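Side-chain contacts in predicted metal-dependent phosphohydrolase (PDB 3KH1), which is a predicted metal-dependent phosphohydrolase of the HD-domain family, probably acting as a 5'-deoxynucleotidase: residues A[7-10]-A[11-15]; A[190-194]-A[195-199]. All coordinates share one frame; numbering follows the deposited sequence.

Contact 1: residues A[7-10]-A[11-15]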
ATOM      1  N   GLU A   7      -0.017  15.759 -23.886  1.00 18.81           N
ATOM      2  CA  GLU A   7      -0.583  15.207 -22.676  1.00 19.55           C
ATOM      3  C   GLU A   7      -0.492  13.676 -22.610  1.00 17.92           C
ATOM      4  O   GLU A   7      -1.030  13.068 -21.680  1.00 16.77           O
ATOM      5  CB  GLU A   7      -2.023  15.661 -22.578  1.00 20.07           C
ATOM      6  CG  GLU A   7      -2.203  17.130 -22.302  1.00 23.34           C
ATOM      7  CD  GLU A   7      -1.868  17.536 -20.887  1.00 27.63           C
ATOM      8  OE1 GLU A   7      -1.986  16.704 -19.939  1.00 29.67           O
ATOM      9  OE2 GLU A   7      -1.481  18.726 -20.762  1.00 33.39           O
ATOM     10  N   SER A   8       0.169  13.060 -23.599  1.00 17.09           N
ATOM     11  CA  SER A   8       0.180  11.602 -23.741  1.00 16.27           C
ATOM     12  C   SER A   8       0.838  10.910 -22.561  1.00 15.86           C
ATOM     13  O   SER A   8       0.333   9.910 -22.080  1.00 15.14           O
ATOM     14  CB  SER A   8       0.923  11.192 -25.013  1.00 16.32           C
ATOM     15  OG  SER A   8       0.235  11.642 -26.162  1.00 16.40           O
ATOM     16  N   ARG A   9       1.959  11.447 -22.114  1.00 15.34           N
ATOM     17  CA  ARG A   9       2.696  10.766 -21.048  1.00 15.19           C
ATOM     18  C   ARG A   9       1.864  10.710 -19.768  1.00 14.91           C
ATOM     19  O   ARG A   9       1.733   9.654 -19.153  1.00 14.03           O
ATOM     20  CB  ARG A   9       4.035  11.485 -20.822  1.00 15.60           C
ATOM     21  CG  ARG A   9       4.814  10.956 -19.611  1.00 14.48           C
ATOM     22  CD  ARG A   9       6.173  11.634 -19.525  1.00 14.91           C
ATOM     23  NE  ARG A   9       6.908  11.136 -18.375  1.00 15.23           N
ATOM     24  CZ  ARG A   9       7.600   9.995 -18.358  1.00 16.53           C
ATOM     25  NH1 ARG A   9       7.735   9.249 -19.438  1.00 18.21           N
ATOM     26  NH2 ARG A   9       8.195   9.591 -17.248  1.00 15.86           N
ATOM     27  N   LEU A  10       1.312  11.849 -19.359  1.00 14.51           N
ATOM     28  CA  LEU A  10       0.533  11.922 -18.120  1.00 14.33           C
ATOM     29  C   LEU A  10      -0.726  11.046 -18.310  1.00 14.12           C
ATOM     30  O   LEU A  10      -1.139  10.383 -17.371  1.00 14.63           O
ATOM     31  CB  LEU A  10       0.216  13.376 -17.773  1.00 14.51           C
ATOM     32  CG  LEU A  10      -0.543  13.555 -16.456  1.00 16.04           C
ATOM     33  CD1 LEU A  10       0.148  12.905 -15.239  1.00 16.79           C
ATOM     34  CD2 LEU A  10      -0.791  15.054 -16.246  1.00 18.51           C
ATOM     35  N   ALA A  11      -1.367  11.068 -19.483  1.00 14.24           N
ATOM     36  CA  ALA A  11      -2.548  10.233 -19.656  1.00 14.75           C
ATOM     37  C   ALA A  11      -2.216   8.746 -19.505  1.00 14.99           C
ATOM     38  O   ALA A  11      -3.015   8.003 -18.926  1.00 14.88           O
ATOM     39  CB  ALA A  11      -3.176  10.494 -21.008  1.00 16.13           C
ATOM     40  N   ALA A  12      -1.062   8.322 -20.001  1.00 14.88           N
ATOM     41  CA  ALA A  12      -0.643   6.931 -19.887  1.00 14.65           C
ATOM     42  C   ALA A  12      -0.415   6.596 -18.419  1.00 14.39           C
ATOM     43  O   ALA A  12      -0.906   5.574 -17.899  1.00 14.16           O
ATOM     44  CB  ALA A  12       0.623   6.656 -20.727  1.00 15.99           C
ATOM     45  N   GLN A  13       0.275   7.486 -17.698  1.00 13.61           N
ATOM     46  CA  GLN A  13       0.478   7.295 -16.257  1.00 13.59           C
ATOM     47  C   GLN A  13      -0.840   7.182 -15.490  1.00 13.20           C
ATOM     48  O   GLN A  13      -1.015   6.286 -14.664  1.00 13.52           O
ATOM     49  CB  GLN A  13       1.353   8.421 -15.692  1.00 13.74           C
ATOM     50  CG  GLN A  13       2.751   8.360 -16.257  1.00 13.85           C
ATOM     51  CD  GLN A  13       3.550   9.640 -16.035  1.00 12.82           C
ATOM     52  OE1 GLN A  13       2.985  10.744 -16.053  1.00 14.97           O
ATOM     53  NE2 GLN A  13       4.880   9.493 -15.770  1.00 14.78           N
HETATM   54  N   MSE A  14      -1.805   8.043 -15.807  1.00 13.20           N
HETATM   55  CA  MSE A  14      -3.093   7.991 -15.113  1.00 13.46           C
HETATM   56  C   MSE A  14      -3.862   6.732 -15.463  1.00 13.66           C
HETATM   57  O   MSE A  14      -4.526   6.161 -14.590  1.00 13.83           O
HETATM   58  CB  MSE A  14      -3.961   9.212 -15.433  1.00 13.95           C
HETATM   59  CG  MSE A  14      -3.377  10.503 -14.957  1.00 15.57           C
HETATM   60 SE   MSE A  14      -2.917  10.513 -13.058  0.75 16.84          SE
HETATM   61  CE  MSE A  14      -2.602  12.373 -12.920  1.00 23.00           C
ATOM     62  N   SER A  15      -3.733   6.249 -16.712  1.00 14.15           N
ATOM     63  CA  SER A  15      -4.413   5.022 -17.104  1.00 14.91           C
ATOM     64  C   SER A  15      -3.924   3.820 -16.259  1.00 15.01           C
ATOM     65  O   SER A  15      -4.728   2.983 -15.840  1.00 15.05           O
ATOM     66  CB  SER A  15      -4.254   4.768 -18.585  1.00 16.10           C
ATOM     67  OG  SER A  15      -3.005   4.181 -18.946  1.00 18.28           O
TER

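Contact 2: residues A[190-194]-A[195-199]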
ATOM      1  N   ASP A 190       8.902 -22.000  15.854  1.00 13.75           N
ATOM      2  CA  ASP A 190       9.087 -22.948  16.944  1.00 14.69           C
ATOM      3  C   ASP A 190       7.918 -22.884  17.917  1.00 14.48           C
ATOM      4  O   ASP A 190       7.402 -23.901  18.353  1.00 14.69           O
ATOM      5  CB  ASP A 190      10.372 -22.660  17.751  1.00 17.57           C
ATOM      6  CG  ASP A 190      11.665 -23.034  17.017  1.00 20.75           C
ATOM      7  OD1 ASP A 190      11.626 -23.771  16.006  1.00 23.12           O
ATOM      8  OD2 ASP A 190      12.746 -22.565  17.474  1.00 23.80           O
ATOM      9  N   GLU A 191       7.541 -21.663  18.297  1.00 13.33           N
ATOM     10  CA  GLU A 191       6.441 -21.487  19.233  1.00 13.45           C
ATOM     11  C   GLU A 191       5.121 -21.941  18.586  1.00 13.25           C
ATOM     12  O   GLU A 191       4.282 -22.547  19.251  1.00 14.04           O
ATOM     13  CB  GLU A 191       6.359 -20.044  19.712  1.00 13.78           C
ATOM     14  CG  GLU A 191       5.194 -19.763  20.668  1.00 14.28           C
ATOM     15  CD  GLU A 191       5.267 -20.439  22.033  1.00 16.43           C
ATOM     16  OE1 GLU A 191       6.353 -20.891  22.448  1.00 17.64           O
ATOM     17  OE2 GLU A 191       4.206 -20.498  22.702  1.00 16.53           O
ATOM     18  N   ALA A 192       4.898 -21.626  17.305  1.00 12.74           N
ATOM     19  CA  ALA A 192       3.696 -22.095  16.613  1.00 12.78           C
ATOM     20  C   ALA A 192       3.562 -23.611  16.684  1.00 12.79           C
ATOM     21  O   ALA A 192       2.461 -24.150  16.879  1.00 13.17           O
ATOM     22  CB  ALA A 192       3.755 -21.638  15.141  1.00 12.98           C
ATOM     23  N   VAL A 193       4.675 -24.320  16.543  1.00 13.00           N
ATOM     24  CA  VAL A 193       4.626 -25.782  16.590  1.00 15.43           C
ATOM     25  C   VAL A 193       4.254 -26.225  18.009  1.00 15.72           C
ATOM     26  O   VAL A 193       3.413 -27.101  18.207  1.00 16.50           O
ATOM     27  CB  VAL A 193       5.972 -26.423  16.113  1.00 15.72           C
ATOM     28  CG1 VAL A 193       6.009 -27.917  16.418  1.00 18.85           C
ATOM     29  CG2 VAL A 193       6.197 -26.174  14.631  1.00 15.84           C
ATOM     30  N   ARG A 194       4.884 -25.604  19.011  1.00 16.79           N
ATOM     31  CA  ARG A 194       4.565 -25.919  20.406  1.00 18.44           C
ATOM     32  C   ARG A 194       3.082 -25.705  20.720  1.00 17.79           C
ATOM     33  O   ARG A 194       2.517 -26.462  21.514  1.00 19.11           O
ATOM     34  CB  ARG A 194       5.401 -25.082  21.368  1.00 19.45           C
ATOM     35  CG  ARG A 194       6.857 -25.458  21.422  1.00 22.98           C
ATOM     36  CD  ARG A 194       7.613 -24.503  22.416  1.00 27.73           C
ATOM     37  NE  ARG A 194       7.016 -24.590  23.752  1.00 31.29           N
ATOM     38  CZ  ARG A 194       7.484 -25.385  24.725  1.00 31.94           C
ATOM     39  NH1 ARG A 194       6.880 -25.448  25.910  1.00 33.10           N
ATOM     40  NH2 ARG A 194       8.550 -26.134  24.502  1.00 34.07           N
ATOM     41  N   ARG A 195       2.461 -24.678  20.120  1.00 16.38           N
ATOM     42  CA  ARG A 195       1.072 -24.365  20.370  1.00 16.55           C
ATOM     43  C   ARG A 195       0.087 -25.147  19.521  1.00 16.76           C
ATOM     44  O   ARG A 195      -1.122 -25.013  19.722  1.00 19.03           O
ATOM     45  CB  ARG A 195       0.824 -22.881  20.134  1.00 16.20           C
ATOM     46  CG  ARG A 195       1.604 -21.970  21.024  1.00 16.25           C
ATOM     47  CD  ARG A 195       1.119 -20.561  20.849  1.00 15.83           C
ATOM     48  NE  ARG A 195       1.821 -19.574  21.650  1.00 15.81           N
ATOM     49  CZ  ARG A 195       1.381 -18.331  21.806  1.00 15.88           C
ATOM     50  NH1 ARG A 195       0.237 -17.944  21.258  1.00 16.10           N
ATOM     51  NH2 ARG A 195       2.113 -17.444  22.451  1.00 17.03           N
ATOM     52  N   GLY A 196       0.597 -25.957  18.596  1.00 15.35           N
ATOM     53  CA  GLY A 196      -0.239 -26.772  17.699  1.00 15.92           C
ATOM     54  C   GLY A 196      -0.831 -25.987  16.525  1.00 15.50           C
ATOM     55  O   GLY A 196      -1.767 -26.456  15.884  1.00 17.09           O
ATOM     56  N   TYR A 197      -0.271 -24.818  16.222  1.00 14.88           N
ATOM     57  CA  TYR A 197      -0.752 -24.043  15.084  1.00 14.09           C
ATOM     58  C   TYR A 197      -0.269 -24.601  13.731  1.00 15.21           C
ATOM     59  O   TYR A 197      -0.831 -24.310  12.663  1.00 15.10           O
ATOM     60  CB  TYR A 197      -0.198 -22.608  15.166  1.00 12.98           C
ATOM     61  CG  TYR A 197      -0.599 -21.778  16.367  1.00 13.56           C
ATOM     62  CD1 TYR A 197      -1.607 -22.176  17.234  1.00 15.19           C
ATOM     63  CD2 TYR A 197      -0.004 -20.536  16.592  1.00 14.00           C
ATOM     64  CE1 TYR A 197      -1.973 -21.357  18.304  1.00 15.42           C
ATOM     65  CE2 TYR A 197      -0.385 -19.737  17.645  1.00 13.84           C
ATOM     66  CZ  TYR A 197      -1.365 -20.148  18.496  1.00 14.71           C
ATOM     67  OH  TYR A 197      -1.723 -19.336  19.572  1.00 17.09           O
ATOM     68  N   LEU A 198       0.826 -25.342  13.792  1.00 17.79           N
ATOM     69  CA  LEU A 198       1.621 -25.745  12.671  1.00 19.08           C
ATOM     70  C   LEU A 198       2.033 -27.165  12.992  1.00 20.64           C
ATOM     71  O   LEU A 198       2.584 -27.410  14.079  1.00 21.43           O
ATOM     72  CB  LEU A 198       2.890 -24.826  12.497  1.00 18.97           C
ATOM     73  CG  LEU A 198       3.770 -25.251  11.345  1.00 18.35           C
ATOM     74  CD1 LEU A 198       3.076 -25.123  10.042  1.00 19.00           C
ATOM     75  CD2 LEU A 198       5.029 -24.418  11.300  1.00 21.20           C
ATOM     76  N   ALA A 199       1.680 -28.096  12.099  1.00 22.21           N
ATOM     77  CA  ALA A 199       1.998 -29.521  12.216  1.00 22.92           C
ATOM     78  C   ALA A 199       3.528 -29.661  12.275  1.00 24.84           C
ATOM     79  O   ALA A 199       4.243 -28.995  11.530  1.00 24.67           O
ATOM     80  CB  ALA A 199       1.443 -30.295  10.993  1.00 22.26           C
TER
HETATM   81  O   HOH W   1       2.284 -28.878  16.351  1.00 27.12           O

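Contact 1: residues A[7-10]-A[11-15]
Ala-11 N donates to Glu-7 O at 3.0 Å, and the next three amides, of Ala-12, Gln-13 and Met-14, bond in turn to the carbonyls of Ser-8, Arg-9 and Leu-10, so the backbone is in unbroken i to i+4 register from the first turn of helix 8-19. Arg-9 and Gln-13, one turn apart, lie together on one flank. Gln-13 NE2 comes over one face of the Arg-9 guanidinium, 3.6 Å from Arg-9 NH2, with the amide and guanidinium planes turned 64° against each other. Both are donors, and each is held by other groups: Arg-9 NH1 pairs with Asp-114 and its NE with Glu-57 of the second subunit, while Gln-13 NE2 bonds to Gln-115 and to that same Glu-57. Gln-13 OE1 is hydrogen-bonded to Tyr-58 of the second subunit, and Leu-10 CD1 lies 3.7 Å from this oxygen. With CG anti to its backbone N (chi1 -177°), Leu-10 also brings CD1 to the terminal methyl CE of selenomethionine Met-14, 3.6 Å away. The side chain of Met-14 also packs on Tyr-184 of the second subunit, and just before the helix Glu-7 OE1 forms a salt bridge to Arg-180 of that subunit. Side chains spaced one turn apart thus make up the first turns of an N-terminal helix built into a dimer interface, with apolar and polar positions both meeting the partner chain.

Contact 2: residues A[190-194]-A[195-199]
Ala-192 O is gripped from the residues beyond it by Tyr-197 N at 2.9 Å and, weakly, by Arg-195 N, whose main acceptor is Glu-191 O. Gly-196 N donates to Val-193 O at 3.1 Å from well above the carbonyl plane; a water gives a further bond to Val-193 O and another to Leu-198 O, tying the last turn to the departing chain. Outside the turn, Glu-191 OE2 uses its anti lone pair to take Arg-195 NE at 2.8 Å, a nearly straight salt bridge (171°) lying in the guanidinium plane, with the carboxylate turned almost perpendicular to it. Arg-195 runs extended from CG to NE, which carries NH1 on to Tyr-197 OH at 2.9 Å, again in plane, so two bonds limit the guanidinium's rotation. Arg-195 CB meanwhile rests on one face of the tyrosine ring, near its rim. On the inner side Val-193 CG2 touches Leu-198 CD2 at 3.9 Å; Trp-157 packs against Ala-192, Tyr-197 and Leu-198. Positive phi at Gly-196 (79°), the bonds from Tyr-197 N and Gly-196 N, and the apolar contact of Ala-192 CB with Tyr-197 CB make the Schellman motif that ends helix 179-195.

Overall arrangement
The two contacts lie on opposite sides of the chain's centre, their centres about 50 Å apart, and share no helix: contact 1 is the opening of helix 8-19, contact 2 the finish of helix 179-195. Both are partly buried, but in different surroundings. Residues 7-15 owe much of their cover to the second subunit, and their polar ends reach mainly across to it or to Asp-114 and Gln-115. Residues 190-199 meet no other protein chain of the assembly; there Glu-191 and Arg-195 pair within the stretch and Asp-190 reaches Arg-164, while the buried residues face Trp-157. Regular helical bonding in contact 1 gives way in contact 2 to the altered bonding of a helix end.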